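Local coordinates for putative exported protein (Aeromonas hydrophila, PDB 3OD9) that inhibits i-type (invertebrate-type) lysozyme in the periplasm, probably shielding the bacterial cell wall from this enzyme, at the interface of chains A and B. Numbering follows the deposited sequence. Chains: chain A/B, Putative exported protein.

The interface of chains A and B. Residues chain A 25, 31, 54-56; chain B 35, 49, 52.
The ring of B:Phe49 lies flat under A:Ser31, whose CB methylene sits over the middle of one face, 3.4 Å from the ring centroid, in a CH-pi contact. At its rim, CZ also touches the CG1 methyl of A:Val54 at 3.7 Å, and CE2 lies against N and CA of A:Pro56. With CG anti to the backbone N (chi1 176°), B:Phe49 extends toward chain A and presents this face to the serine. A:Ser31, its OG between backbone N and carbonyl carbon (chi1 69°), turns the hydroxyl to B:Arg35, whose NE donates a nearly straight hydrogen bond (168° at H) of 2.7 Å to OG, in the guanidinium plane; NH2 adds a weak one. The hydroxyl donates to OE2 of A:Glu25 at 2.6 Å, while OE1 takes the backbone N of A:Ser31, both on the syn sides, somewhat out of the carboxylate plane. The carboxylate thus holds both groups of the serine, meeting OG at roughly a right angle to the arginine and helping to set the hydroxyl's rotation. OE2 lies 4.1 Å from B:Arg35 NE, too far for a direct bond, but a charged carboxylate would probably stabilise the guanidinium electrostatically. CG1 of A:Val54 covers a guanidinium face near its rim, whereas CG2 packs on B:Gly52 C at 3.7 Å. One water links A:Val54 N to B:Gly52 O. Repeated by the two-fold, this patch joins strands 30-37 and 49-57 of both copies and helps hold a possibly biological dimer.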
ATOM      1  N   GLU A  25      -1.603   9.979  -8.931  1.00 21.06           N
ATOM      2  CA  GLU A  25      -2.494  10.794  -8.105  1.00 20.49           C
ATOM      3  C   GLU A  25      -2.192  12.286  -8.224  1.00 21.85           C
ATOM      4  O   GLU A  25      -1.078  12.677  -8.572  1.00 23.89           O
ATOM      5  CB  GLU A  25      -2.377  10.376  -6.638  1.00 18.22           C
ATOM      6  CG  GLU A  25      -2.847   8.967  -6.345  1.00 17.27           C
ATOM      7  CD  GLU A  25      -2.668   8.588  -4.894  1.00 16.59           C
ATOM      8  OE1 GLU A  25      -1.991   9.343  -4.149  1.00 17.48           O
ATOM      9  OE2 GLU A  25      -3.211   7.537  -4.492  1.00 16.69           O
ATOM     10  N   SER A  31      -3.094   9.178  -1.585  1.00 14.77           N
ATOM     11  CA  SER A  31      -2.642   8.176  -0.640  1.00 14.71           C
ATOM     12  C   SER A  31      -1.127   8.173  -0.567  1.00 14.11           C
ATOM     13  O   SER A  31      -0.430   8.791  -1.393  1.00 16.54           O
ATOM     14  CB  SER A  31      -3.095   6.787  -1.094  1.00 14.53           C
ATOM     15  OG  SER A  31      -2.392   6.383  -2.276  1.00 15.13           O
ATOM     16  N   VAL A  54      -1.141   1.168   3.317  1.00 13.48           N
ATOM     17  CA  VAL A  54      -1.528   2.300   2.479  1.00 13.26           C
ATOM     18  C   VAL A  54      -2.452   3.182   3.298  1.00 13.25           C
ATOM     19  O   VAL A  54      -3.384   2.679   3.928  1.00 15.52           O
ATOM     20  CB  VAL A  54      -2.268   1.871   1.206  1.00 13.64           C
ATOM     21  CG1 VAL A  54      -2.490   3.072   0.290  1.00 15.87           C
ATOM     22  CG2 VAL A  54      -1.487   0.804   0.474  1.00 15.92           C
ATOM     23  N   LEU A  55      -2.194   4.488   3.281  1.00 13.31           N
ATOM     24  CA  LEU A  55      -2.955   5.461   4.068  1.00 13.84           C
ATOM     25  C   LEU A  55      -3.400   6.631   3.196  1.00 13.30           C
ATOM     26  O   LEU A  55      -2.732   6.971   2.224  1.00 14.81           O
ATOM     27  CB  LEU A  55      -2.109   5.995   5.233  1.00 17.59           C
ATOM     28  CG  LEU A  55      -1.809   4.987   6.342  1.00 22.31           C
ATOM     29  CD1 LEU A  55      -0.590   4.146   5.957  1.00 24.11           C
ATOM     30  CD2 LEU A  55      -1.616   5.662   7.670  1.00 25.93           C
ATOM     31  N   PRO A  56      -4.512   7.283   3.560  1.00 15.77           N
ATOM     32  CA  PRO A  56      -4.899   8.507   2.853  1.00 14.86           C
ATOM     33  C   PRO A  56      -3.972   9.665   3.224  1.00 16.63           C
ATOM     34  O   PRO A  56      -3.397   9.695   4.326  1.00 17.57           O
ATOM     35  CB  PRO A  56      -6.312   8.785   3.373  1.00 16.55           C
ATOM     36  CG  PRO A  56      -6.366   8.122   4.718  1.00 17.88           C
ATOM     37  CD  PRO A  56      -5.426   6.946   4.664  1.00 16.79           C
TER
ATOM     38  N   ARG B  35      -4.794  -0.314  -4.803  1.00 14.30           N
ATOM     39  CA  ARG B  35      -5.409   0.933  -4.361  1.00 13.67           C
ATOM     40  C   ARG B  35      -6.748   1.128  -5.041  1.00 14.40           C
ATOM     41  O   ARG B  35      -6.856   1.007  -6.266  1.00 15.84           O
ATOM     42  CB  ARG B  35      -4.495   2.116  -4.666  1.00 14.86           C
ATOM     43  CG  ARG B  35      -3.261   2.210  -3.765  1.00 14.91           C
ATOM     44  CD  ARG B  35      -2.288   3.241  -4.324  1.00 15.57           C
ATOM     45  NE  ARG B  35      -1.525   4.021  -3.348  1.00 16.16           N
ATOM     46  CZ  ARG B  35      -0.294   3.733  -2.919  1.00 15.25           C
ATOM     47  NH1 ARG B  35       0.332   2.620  -3.307  1.00 16.00           N
ATOM     48  NH2 ARG B  35       0.309   4.579  -2.081  1.00 16.72           N
ATOM     49  N   PHE B  49      -9.267   8.779  -3.597  1.00 16.60           N
ATOM     50  CA  PHE B  49      -8.780   7.564  -2.961  1.00 16.03           C
ATOM     51  C   PHE B  49      -9.732   7.075  -1.868  1.00 15.65           C
ATOM     52  O   PHE B  49     -10.246   7.874  -1.079  1.00 17.64           O
ATOM     53  CB  PHE B  49      -7.412   7.838  -2.350  1.00 16.40           C
ATOM     54  CG  PHE B  49      -6.853   6.687  -1.584  1.00 16.00           C
ATOM     55  CD1 PHE B  49      -6.387   5.563  -2.246  1.00 16.08           C
ATOM     56  CD2 PHE B  49      -6.787   6.725  -0.193  1.00 15.30           C
ATOM     57  CE1 PHE B  49      -5.868   4.488  -1.543  1.00 15.51           C
ATOM     58  CE2 PHE B  49      -6.274   5.655   0.525  1.00 14.51           C
ATOM     59  CZ  PHE B  49      -5.804   4.536  -0.158  1.00 14.87           C
ATOM     60  N   GLY B  52      -6.452   1.069   0.451  1.00 14.74           N
ATOM     61  CA  GLY B  52      -5.407   0.288  -0.190  1.00 15.36           C
ATOM     62  C   GLY B  52      -4.823  -0.775   0.716  1.00 14.72           C
ATOM     63  O   GLY B  52      -4.949  -0.707   1.939  1.00 16.78           O
TER
HETATM   64  O   HOH W   1      -3.032  -0.870   4.069  0.88 16.31           O